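Local coordinates for VC0179-like protein (Escherichia coli, PDB 4XJ6) that probably joins GTP and ATP into cyclic GMP-AMP as a bacterial homologue of cyclic GMP-AMP synthase, using magnesium at a nucleotidyltransferase active site, at residues G273-R276 with S277-F281; F281-A284 with W285-A288; I362-T365 with M366-L369. All coordinates share one frame; numbering follows the deposited sequence.

All three contacts are local, i to i+3 and i to i+4, and all fall within the C-terminal domain of the enzyme. Contact 1 and contact 2 follow one another on helix 274-289, share Phe-281 and have centres about 11 Å apart. Contact 3 comes later, on helix 357-377, its centre about 12 Å from that of contact 2. It touches contact 2 but comes no nearer to contact 1 than about 7 Å between nearest atoms. Trp-285 packs on Thr-365, Met-366 and Leu-369, and Met-282 on Leu-369. Helix 274-289 therefore meets helix 357-377 through Met-282 and Trp-285, while Lys-283 and, more weakly, Arg-286 reach the nucleotide triphosphate.

Contact 1: G273-R276 with S277-F281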
ATOM      1  N   GLY A 273      -2.016 -21.678   3.813  1.00 36.94           N
ATOM      2  CA  GLY A 273      -1.414 -20.964   2.702  1.00 38.96           C
ATOM      3  C   GLY A 273      -2.409 -20.467   1.669  1.00 36.83           C
ATOM      4  O   GLY A 273      -2.109 -19.549   0.907  1.00 42.82           O
ATOM      5  N   HIS A 274      -3.597 -21.066   1.649  1.00 29.88           N
ATOM      6  CA  HIS A 274      -4.623 -20.704   0.674  1.00 29.56           C
ATOM      7  C   HIS A 274      -5.204 -19.317   0.945  1.00 27.23           C
ATOM      8  O   HIS A 274      -5.939 -18.773   0.121  1.00 26.80           O
ATOM      9  CB  HIS A 274      -5.748 -21.744   0.663  1.00 24.80           C
ATOM     10  CG  HIS A 274      -6.434 -21.907   1.985  1.00 25.38           C
ATOM     11  ND1 HIS A 274      -5.953 -22.740   2.974  1.00 33.94           N
ATOM     12  CD2 HIS A 274      -7.564 -21.349   2.481  1.00 25.13           C
ATOM     13  CE1 HIS A 274      -6.756 -22.684   4.022  1.00 32.64           C
ATOM     14  NE2 HIS A 274      -7.741 -21.848   3.749  1.00 35.77           N
ATOM     15  N   LEU A 275      -4.872 -18.753   2.103  1.00 23.25           N
ATOM     16  CA  LEU A 275      -5.337 -17.422   2.474  1.00 24.87           C
ATOM     17  C   LEU A 275      -4.793 -16.359   1.527  1.00 21.54           C
ATOM     18  O   LEU A 275      -5.508 -15.435   1.142  1.00 25.91           O
ATOM     19  CB  LEU A 275      -4.935 -17.086   3.907  1.00 26.41           C
ATOM     20  CG  LEU A 275      -5.311 -15.675   4.361  1.00 25.65           C
ATOM     21  CD1 LEU A 275      -6.820 -15.501   4.326  1.00 22.35           C
ATOM     22  CD2 LEU A 275      -4.764 -15.384   5.747  1.00 25.84           C
ATOM     23  N   ARG A 276      -3.521 -16.484   1.163  1.00 21.60           N
ATOM     24  CA  ARG A 276      -2.915 -15.554   0.219  1.00 27.66           C
ATOM     25  C   ARG A 276      -3.578 -15.674  -1.145  1.00 26.60           C
ATOM     26  O   ARG A 276      -3.802 -14.672  -1.824  1.00 28.59           O
ATOM     27  CB  ARG A 276      -1.411 -15.799   0.100  1.00 25.75           C
ATOM     28  CG  ARG A 276      -0.594 -15.156   1.208  1.00 28.65           C
ATOM     29  CD  ARG A 276       0.898 -15.247   0.929  1.00 28.67           C
ATOM     30  NE  ARG A 276       1.691 -14.694   2.024  1.00 33.45           N
ATOM     31  CZ  ARG A 276       2.155 -15.409   3.043  1.00 34.89           C
ATOM     32  NH1 ARG A 276       1.907 -16.709   3.109  1.00 35.91           N
ATOM     33  NH2 ARG A 276       2.867 -14.826   3.998  1.00 37.02           N
ATOM     34  N   SER A 277      -3.896 -16.906  -1.535  1.00 32.12           N
ATOM     35  CA  SER A 277      -4.547 -17.161  -2.813  1.00 25.37           C
ATOM     36  C   SER A 277      -5.919 -16.495  -2.878  1.00 22.06           C
ATOM     37  O   SER A 277      -6.210 -15.757  -3.816  1.00 20.05           O
ATOM     38  CB  SER A 277      -4.681 -18.669  -3.062  1.00 23.81           C
ATOM     39  OG  SER A 277      -3.416 -19.313  -3.105  1.00 26.64           O
ATOM     40  N   VAL A 278      -6.753 -16.747  -1.872  1.00 20.78           N
ATOM     41  CA  VAL A 278      -8.107 -16.199  -1.854  1.00 30.06           C
ATOM     42  C   VAL A 278      -8.109 -14.682  -1.652  1.00 25.26           C
ATOM     43  O   VAL A 278      -9.050 -14.000  -2.060  1.00 23.69           O
ATOM     44  CB  VAL A 278      -8.974 -16.858  -0.756  1.00 30.92           C
ATOM     45  CG1 VAL A 278      -9.089 -18.356  -0.993  1.00 32.04           C
ATOM     46  CG2 VAL A 278      -8.397 -16.587   0.614  1.00 33.08           C
ATOM     47  N   CYS A 279      -7.057 -14.156  -1.027  1.00 19.77           N
ATOM     48  CA  CYS A 279      -6.916 -12.711  -0.866  1.00 19.91           C
ATOM     49  C   CYS A 279      -6.493 -12.084  -2.188  1.00 20.27           C
ATOM     50  O   CYS A 279      -6.967 -11.011  -2.555  1.00 18.46           O
ATOM     51  CB  CYS A 279      -5.906 -12.372   0.234  1.00 21.28           C
ATOM     52  SG  CYS A 279      -6.548 -12.532   1.919  1.00 27.27           S
ATOM     53  N   ARG A 280      -5.598 -12.768  -2.897  1.00 18.88           N
ATOM     54  CA  ARG A 280      -5.186 -12.353  -4.234  1.00 22.68           C
ATOM     55  C   ARG A 280      -6.382 -12.315  -5.177  1.00 23.13           C
ATOM     56  O   ARG A 280      -6.559 -11.363  -5.939  1.00 28.86           O
ATOM     57  CB  ARG A 280      -4.126 -13.300  -4.799  1.00 25.49           C
ATOM     58  CG  ARG A 280      -2.712 -13.071  -4.290  1.00 23.35           C
ATOM     59  CD  ARG A 280      -1.747 -14.025  -4.978  1.00 19.79           C
ATOM     60  NE  ARG A 280      -0.358 -13.766  -4.615  1.00 25.60           N
ATOM     61  CZ  ARG A 280       0.395 -12.829  -5.178  1.00 19.80           C
ATOM     62  NH1 ARG A 280      -0.108 -12.053  -6.128  1.00 19.44           N
ATOM     63  NH2 ARG A 280       1.652 -12.662  -4.788  1.00 20.09           N
ATOM     64  N   PHE A 281      -7.200 -13.361  -5.115  1.00 20.42           N
ATOM     65  CA  PHE A 281      -8.362 -13.497  -5.988  1.00 19.18           C
ATOM     66  C   PHE A 281      -9.404 -12.411  -5.726  1.00 21.39           C
ATOM     67  O   PHE A 281     -10.002 -11.873  -6.658  1.00 20.36           O
ATOM     68  CB  PHE A 281      -8.988 -14.883  -5.815  1.00 19.70           C
ATOM     69  CG  PHE A 281      -8.077 -16.013  -6.211  1.00 23.98           C
ATOM     70  CD1 PHE A 281      -7.013 -15.795  -7.068  1.00 20.08           C
ATOM     71  CD2 PHE A 281      -8.285 -17.295  -5.726  1.00 20.68           C
ATOM     72  CE1 PHE A 281      -6.176 -16.831  -7.435  1.00 20.65           C
ATOM     73  CE2 PHE A 281      -7.449 -18.335  -6.088  1.00 24.46           C
ATOM     74  CZ  PHE A 281      -6.390 -18.101  -6.946  1.00 22.61           C
TER
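The opening turns of helix 274-289 make this contact, and Leu-275 meets Val-278 and Cys-279 one turn on. The helical winding rests on three i to i+4 bonds. Val-278 N to His-274 O is the straightest, with an N-H...O angle of 168°. Cys-279 N to Leu-275 O is more bent, at 142°. The third runs from Arg-280 N to Arg-276 O at 2.8 Å.

Among the side chains, Leu-275 does the apolar work through one methyl. CG stands anti to the backbone N (chi1 177°), which turns CD1 outward to the side where Cys-279 SG lies 3.8 Å and Val-278 CG2 4.2 Å from it. Leu-275 and Val-278 cross at about a right angle. The thiol lies close to the backbone as well, with Cys-279 SG 3.2 Å from Leu-275 O. On another side of the helix, Arg-280 CG lies 3.1 Å from Arg-276 O, and the extended chain then carries the guanidinium to Asp-116 in a salt bridge and to Leu-118 O in a hydrogen bond. Arg-276 likewise gives NE to Tyr-115 O.

These arginines tie the helix to the segment around 115-118, whereas Leu-275 packs against helices 257-271 and 297-310, and Val-278 touches both 297-310 and 318-335.

Contact 2: F281-A284 with W285-A288. With GH3 (3'-deoxy-guanosine-5'-triphosphate), chain D.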
ATOM      1  N   PHE A 281      -7.200 -13.361  -5.115  1.00 20.42           N
ATOM      2  CA  PHE A 281      -8.362 -13.497  -5.988  1.00 19.18           C
ATOM      3  C   PHE A 281      -9.404 -12.411  -5.726  1.00 21.39           C
ATOM      4  O   PHE A 281     -10.002 -11.873  -6.658  1.00 20.36           O
ATOM      5  CB  PHE A 281      -8.988 -14.883  -5.815  1.00 19.70           C
ATOM      6  CG  PHE A 281      -8.077 -16.013  -6.211  1.00 23.98           C
ATOM      7  CD1 PHE A 281      -7.013 -15.795  -7.068  1.00 20.08           C
ATOM      8  CD2 PHE A 281      -8.285 -17.295  -5.726  1.00 20.68           C
ATOM      9  CE1 PHE A 281      -6.176 -16.831  -7.435  1.00 20.65           C
ATOM     10  CE2 PHE A 281      -7.449 -18.335  -6.088  1.00 24.46           C
ATOM     11  CZ  PHE A 281      -6.390 -18.101  -6.946  1.00 22.61           C
ATOM     12  N   MET A 282      -9.617 -12.090  -4.453  1.00 19.79           N
ATOM     13  CA  MET A 282     -10.577 -11.057  -4.078  1.00 21.00           C
ATOM     14  C   MET A 282     -10.090  -9.682  -4.521  1.00 22.97           C
ATOM     15  O   MET A 282     -10.884  -8.837  -4.944  1.00 21.42           O
ATOM     16  CB  MET A 282     -10.826 -11.069  -2.569  1.00 19.27           C
ATOM     17  CG  MET A 282     -11.690 -12.231  -2.093  1.00 27.61           C
ATOM     18  SD  MET A 282     -13.197 -12.439  -3.066  1.00 27.17           S
ATOM     19  CE  MET A 282     -13.927 -10.807  -2.951  1.00 26.18           C
ATOM     20  N   LYS A 283      -8.783  -9.464  -4.425  1.00 18.33           N
ATOM     21  CA  LYS A 283      -8.188  -8.212  -4.875  1.00 18.07           C
ATOM     22  C   LYS A 283      -8.266  -8.108  -6.392  1.00 19.36           C
ATOM     23  O   LYS A 283      -8.451  -7.020  -6.938  1.00 20.08           O
ATOM     24  CB  LYS A 283      -6.739  -8.103  -4.406  1.00 21.35           C
ATOM     25  CG  LYS A 283      -6.592  -7.914  -2.904  1.00 22.67           C
ATOM     26  CD  LYS A 283      -5.151  -8.085  -2.453  1.00 25.02           C
ATOM     27  CE  LYS A 283      -4.243  -7.016  -3.040  1.00 25.40           C
ATOM     28  NZ  LYS A 283      -2.850  -7.131  -2.516  1.00 24.88           N
ATOM     29  N   ALA A 284      -8.122  -9.247  -7.064  1.00 20.52           N
ATOM     30  CA  ALA A 284      -8.282  -9.313  -8.512  1.00 21.20           C
ATOM     31  C   ALA A 284      -9.718  -8.974  -8.893  1.00 23.41           C
ATOM     32  O   ALA A 284      -9.959  -8.254  -9.858  1.00 22.36           O
ATOM     33  CB  ALA A 284      -7.900 -10.687  -9.031  1.00 18.88           C
ATOM     34  N   TRP A 285     -10.666  -9.499  -8.123  1.00 25.68           N
ATOM     35  CA  TRP A 285     -12.076  -9.194  -8.326  1.00 25.16           C
ATOM     36  C   TRP A 285     -12.330  -7.702  -8.162  1.00 19.54           C
ATOM     37  O   TRP A 285     -13.073  -7.105  -8.940  1.00 20.01           O
ATOM     38  CB  TRP A 285     -12.955  -9.985  -7.353  1.00 25.97           C
ATOM     39  CG  TRP A 285     -14.344  -9.430  -7.222  1.00 25.76           C
ATOM     40  CD1 TRP A 285     -15.407  -9.682  -8.039  1.00 24.97           C
ATOM     41  CD2 TRP A 285     -14.821  -8.533  -6.210  1.00 20.42           C
ATOM     42  NE1 TRP A 285     -16.514  -8.998  -7.603  1.00 26.24           N
ATOM     43  CE2 TRP A 285     -16.182  -8.285  -6.481  1.00 28.19           C
ATOM     44  CE3 TRP A 285     -14.231  -7.915  -5.104  1.00 26.88           C
ATOM     45  CZ2 TRP A 285     -16.961  -7.447  -5.686  1.00 27.46           C
ATOM     46  CZ3 TRP A 285     -15.008  -7.083  -4.315  1.00 26.61           C
ATOM     47  CH2 TRP A 285     -16.356  -6.855  -4.611  1.00 25.78           C
ATOM     48  N   ARG A 286     -11.711  -7.107  -7.145  1.00 19.21           N
ATOM     49  CA  ARG A 286     -11.844  -5.676  -6.898  1.00 20.17           C
ATOM     50  C   ARG A 286     -11.281  -4.868  -8.061  1.00 19.83           C
ATOM     51  O   ARG A 286     -11.888  -3.895  -8.503  1.00 25.43           O
ATOM     52  CB  ARG A 286     -11.143  -5.285  -5.591  1.00 19.01           C
ATOM     53  CG  ARG A 286     -11.128  -3.780  -5.316  1.00 19.20           C
ATOM     54  CD  ARG A 286      -9.767  -3.149  -5.594  1.00 18.77           C
ATOM     55  NE  ARG A 286      -8.909  -3.152  -4.412  1.00 28.80           N
ATOM     56  CZ  ARG A 286      -7.683  -3.658  -4.374  1.00 26.01           C
ATOM     57  NH1 ARG A 286      -7.151  -4.203  -5.456  1.00 21.35           N
ATOM     58  NH2 ARG A 286      -6.988  -3.615  -3.248  1.00 30.97           N
ATOM     59  N   ASP A 287     -10.114  -5.281  -8.547  1.00 19.05           N
ATOM     60  CA  ASP A 287      -9.457  -4.587  -9.650  1.00 22.18           C
ATOM     61  C   ASP A 287     -10.255  -4.707 -10.943  1.00 23.78           C
ATOM     62  O   ASP A 287     -10.194  -3.830 -11.804  1.00 20.33           O
ATOM     63  CB  ASP A 287      -8.037  -5.123  -9.860  1.00 18.88           C
ATOM     64  CG  ASP A 287      -7.117  -4.798  -8.703  1.00 27.56           C
ATOM     65  OD1 ASP A 287      -7.495  -3.947  -7.873  1.00 25.37           O
ATOM     66  OD2 ASP A 287      -6.016  -5.384  -8.622  1.00 29.53           O
ATOM     67  N   ALA A 288     -11.005  -5.795 -11.071  1.00 19.98           N
ATOM     68  CA  ALA A 288     -11.834  -6.022 -12.248  1.00 20.65           C
ATOM     69  C   ALA A 288     -13.105  -5.178 -12.211  1.00 21.26           C
ATOM     70  O   ALA A 288     -13.531  -4.638 -13.231  1.00 22.33           O
ATOM     71  CB  ALA A 288     -12.182  -7.496 -12.365  1.00 20.64           C
TER
HETATM   72  PG  GH3 D 503      -2.230  -3.641  -2.646  1.00 21.70           P
HETATM   73  O1G GH3 D 503      -3.610  -3.397  -3.205  1.00 17.32           O
HETATM   74  O2G GH3 D 503      -1.457  -2.349  -2.550  1.00 22.35           O
HETATM   75  O3G GH3 D 503      -1.481  -4.583  -3.556  1.00 23.59           O
HETATM   76  O3B GH3 D 503      -2.405  -4.305  -1.189  1.00 24.21           O
HETATM   77  PB  GH3 D 503      -1.700  -3.704   0.132  1.00 23.09           P
HETATM   78  O1B GH3 D 503      -1.571  -4.794   1.167  1.00 27.84           O
HETATM   79  O2B GH3 D 503      -0.327  -3.154  -0.158  1.00 20.51           O
HETATM   80  O3A GH3 D 503      -2.720  -2.573   0.667  1.00 20.86           O
HETATM   81  PA  GH3 D 503      -2.370  -1.003   0.669  1.00 30.08           P
HETATM   82  O1A GH3 D 503      -3.654  -0.215   0.547  1.00 28.41           O
HETATM   83  O2A GH3 D 503      -1.406  -0.638  -0.431  1.00 26.51           O
HETATM   84  O5' GH3 D 503      -1.684  -0.703   2.094  1.00 25.68           O
HETATM   85  C5' GH3 D 503      -0.332  -1.020   2.337  1.00 24.87           C
HETATM   86  C4' GH3 D 503      -0.078  -1.010   3.837  1.00 26.59           C
HETATM   87  O4' GH3 D 503      -0.567   0.197   4.386  1.00 29.44           O
HETATM   88  C3' GH3 D 503      -0.775  -2.136   4.579  1.00 26.13           C
HETATM   89  C2' GH3 D 503      -1.105  -1.513   5.919  1.00 21.83           C
HETATM   90  O2' GH3 D 503      -0.095  -1.821   6.851  1.00 19.99           O
HETATM   91  C1' GH3 D 503      -1.127  -0.015   5.666  1.00 21.67           C
HETATM   92  N9  GH3 D 503      -2.524   0.438   5.631  1.00 25.19           N
HETATM   93  C8  GH3 D 503      -3.225   0.755   4.497  1.00 23.80           C
HETATM   94  N7  GH3 D 503      -4.475   1.137   4.850  1.00 24.48           N
HETATM   95  C5  GH3 D 503      -4.573   1.074   6.200  1.00 27.00           C
HETATM   96  C6  GH3 D 503      -5.612   1.354   7.077  1.00 25.16           C
HETATM   97  O6  GH3 D 503      -6.695   1.741   6.644  1.00 30.10           O
HETATM   98  N1  GH3 D 503      -5.423   1.196   8.433  1.00 26.58           N
HETATM   99  C2  GH3 D 503      -4.208   0.764   8.916  1.00 30.31           C
HETATM  100  N2  GH3 D 503      -4.031   0.614  10.228  1.00 31.18           N
HETATM  101  N3  GH3 D 503      -3.179   0.487   8.039  1.00 30.48           N
HETATM  102  C4  GH3 D 503      -3.353   0.638   6.704  1.00 27.68           C
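Met-282 and Trp-285 lie side by side and point the same way, an i to i+3 pair on helix 274-289 in which a methionine methyl meets an indole. The Met-282 chain bends at both chi2 and chi3, and this curl brings CE to 3.6 Å from Trp-285 CE3 and 4.1 Å from CD2. The same ring receives Met-282 O at its edge, in plane, 3.5 Å from CE3. A chi1 of 163° sends the indole outward from the helix, beside the Met-282 chain, and both side chains bear on Leu-369 of helix 357-377.

Lys-283 and Arg-286 take a different direction, into the pocket of the bound 3'-deoxy-GTP. Past a bend at chi3, Lys-283 NZ donates to O3G of the nucleotide at 3.1 Å and to its bridging O3B at 3.2 Å, and Thr-117 O is a third acceptor; the ammonium thus grips the gamma phosphate and the beta-gamma bridge together. Arg-286, bent at chi2 and chi3, turns one guanidinium face to Lys-283 CA and presents the edge, in plane, to Asp-287 CG. NE is held by Pro-295 O. NH1 forms a salt bridge with OD1 of the neighbouring Asp-287, though the modelled 2.5 Å is very short and doubtful in detail. The bond from Arg-286 NH2 to O1G of the nucleotide is weak, and the position of NH2 is uncertain. Arg-286 nevertheless lies near the gamma phosphate, its NH2 5.5 Å from Lys-283 NZ.

Contact 3: I362-T365 with M366-L369; sequences IVET and MEGL
Met-366 N to Ile-362 O and Glu-367 N to Val-363 O, both 2.9 Å, are regular i to i+4 bonds, after which Gly-368 N turns to Thr-365 O, an i to i+3 bond whose donor sits above the carbonyl plane with a C=O...N angle of 110°. Leu-369 N makes a second i to i+3 bond, to Met-366 O, within helix 357-377.

Ile-362 and Met-366 provide the apolar link between successive turns. Their side chains run side by side in the same direction, and the methionine, extended beyond CG, places its terminal CE 3.6 Å from the CG2 branch of Ile-362. Nearer its root, Met-366 CG rests 3.2 Å from Ile-362 O, so the side chain begins against the backbone and ends against a methyl.

Glu-367 comes back across the preceding turn in a different manner. Its CG lies 3.3 Å from Val-363 O, and its carboxylate OE1 approaches Glu-364 CA at 3.5 Å, while the other oxygen, OE2, is near Val-363 CG1. The carboxylate planes of Glu-364 and Glu-367 are 22° apart, and their OE1 atoms are separated by 5.2 Å; at this distance the charged atoms are not in contact, though some mutual repulsion would be expected. Thr-365 directs its hydroxyl to the backbone, OG1 bonding to Ala-361 O one turn earlier.

The division of faces is that of an amphipathic helix: Met-366 and Leu-369 are buried against helices 318-335 and 274-289, Trp-285 touching both, whereas Glu-364 and Glu-367 lie on the exposed side of this helical C-terminal region.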
ATOM      1  N   ILE A 362     -20.456  -0.418  -2.654  1.00 21.17           N
ATOM      2  CA  ILE A 362     -19.459  -1.468  -2.490  1.00 25.22           C
ATOM      3  C   ILE A 362     -20.107  -2.800  -2.107  1.00 26.54           C
ATOM      4  O   ILE A 362     -19.813  -3.838  -2.699  1.00 24.50           O
ATOM      5  CB  ILE A 362     -18.415  -1.085  -1.419  1.00 25.14           C
ATOM      6  CG1 ILE A 362     -17.584   0.114  -1.884  1.00 29.89           C
ATOM      7  CG2 ILE A 362     -17.517  -2.263  -1.107  1.00 23.83           C
ATOM      8  CD1 ILE A 362     -16.570   0.584  -0.864  1.00 31.11           C
ATOM      9  N   VAL A 363     -20.999  -2.755  -1.120  1.00 20.55           N
ATOM     10  CA  VAL A 363     -21.658  -3.954  -0.610  1.00 25.10           C
ATOM     11  C   VAL A 363     -22.560  -4.591  -1.666  1.00 25.94           C
ATOM     12  O   VAL A 363     -22.605  -5.815  -1.798  1.00 21.01           O
ATOM     13  CB  VAL A 363     -22.494  -3.642   0.647  1.00 21.62           C
ATOM     14  CG1 VAL A 363     -23.151  -4.904   1.185  1.00 23.50           C
ATOM     15  CG2 VAL A 363     -21.619  -2.999   1.717  1.00 22.10           C
ATOM     16  N   GLU A 364     -23.271  -3.760  -2.420  1.00 21.94           N
ATOM     17  CA  GLU A 364     -24.163  -4.261  -3.457  1.00 22.64           C
ATOM     18  C   GLU A 364     -23.368  -4.847  -4.618  1.00 33.05           C
ATOM     19  O   GLU A 364     -23.850  -5.734  -5.322  1.00 32.77           O
ATOM     20  CB  GLU A 364     -25.097  -3.158  -3.949  1.00 23.88           C
ATOM     21  CG  GLU A 364     -26.085  -2.680  -2.892  1.00 32.35           C
ATOM     22  CD  GLU A 364     -27.284  -1.971  -3.489  1.00 36.71           C
ATOM     23  OE1 GLU A 364     -27.515  -2.123  -4.706  1.00 37.62           O
ATOM     24  OE2 GLU A 364     -27.996  -1.265  -2.743  1.00 38.38           O
ATOM     25  N   THR A 365     -22.150  -4.349  -4.816  1.00 30.42           N
ATOM     26  CA  THR A 365     -21.252  -4.924  -5.811  1.00 20.48           C
ATOM     27  C   THR A 365     -20.754  -6.279  -5.324  1.00 27.93           C
ATOM     28  O   THR A 365     -20.632  -7.225  -6.097  1.00 34.28           O
ATOM     29  CB  THR A 365     -20.042  -4.010  -6.102  1.00 22.05           C
ATOM     30  OG1 THR A 365     -20.498  -2.754  -6.619  1.00 20.93           O
ATOM     31  CG2 THR A 365     -19.112  -4.665  -7.119  1.00 19.63           C
ATOM     32  N   MET A 366     -20.476  -6.359  -4.026  1.00 24.69           N
ATOM     33  CA  MET A 366     -20.025  -7.599  -3.401  1.00 24.75           C
ATOM     34  C   MET A 366     -21.083  -8.690  -3.499  1.00 27.65           C
ATOM     35  O   MET A 366     -20.763  -9.857  -3.724  1.00 19.48           O
ATOM     36  CB  MET A 366     -19.667  -7.371  -1.933  1.00 18.82           C
ATOM     37  CG  MET A 366     -18.411  -6.555  -1.722  1.00 26.14           C
ATOM     38  SD  MET A 366     -18.033  -6.322   0.023  1.00 32.94           S
ATOM     39  CE  MET A 366     -16.440  -5.525  -0.116  1.00 17.79           C
ATOM     40  N   GLU A 367     -22.342  -8.305  -3.321  1.00 21.10           N
ATOM     41  CA  GLU A 367     -23.452  -9.250  -3.381  1.00 21.57           C
ATOM     42  C   GLU A 367     -23.573  -9.876  -4.770  1.00 21.76           C
ATOM     43  O   GLU A 367     -24.108 -10.974  -4.923  1.00 27.90           O
ATOM     44  CB  GLU A 367     -24.759  -8.557  -2.998  1.00 25.13           C
ATOM     45  CG  GLU A 367     -24.843  -8.178  -1.522  1.00 31.86           C
ATOM     46  CD  GLU A 367     -25.992  -7.237  -1.218  1.00 38.19           C
ATOM     47  OE1 GLU A 367     -26.497  -6.590  -2.159  1.00 43.32           O
ATOM     48  OE2 GLU A 367     -26.390  -7.143  -0.038  1.00 43.34           O
ATOM     49  N   GLY A 368     -23.063  -9.183  -5.781  1.00 22.41           N
ATOM     50  CA  GLY A 368     -23.124  -9.684  -7.142  1.00 21.70           C
ATOM     51  C   GLY A 368     -22.170 -10.834  -7.412  1.00 26.29           C
ATOM     52  O   GLY A 368     -22.394 -11.630  -8.324  1.00 30.45           O
ATOM     53  N   LEU A 369     -21.108 -10.922  -6.615  1.00 25.09           N
ATOM     54  CA  LEU A 369     -20.062 -11.919  -6.834  1.00 26.93           C
ATOM     55  C   LEU A 369     -20.547 -13.362  -6.708  1.00 28.09           C
ATOM     56  O   LEU A 369     -20.247 -14.192  -7.566  1.00 27.99           O
ATOM     57  CB  LEU A 369     -18.904 -11.694  -5.860  1.00 19.91           C
ATOM     58  CG  LEU A 369     -17.765 -12.711  -5.967  1.00 21.06           C
ATOM     59  CD1 LEU A 369     -17.219 -12.776  -7.392  1.00 19.48           C
ATOM     60  CD2 LEU A 369     -16.653 -12.401  -4.974  1.00 17.70           C
TER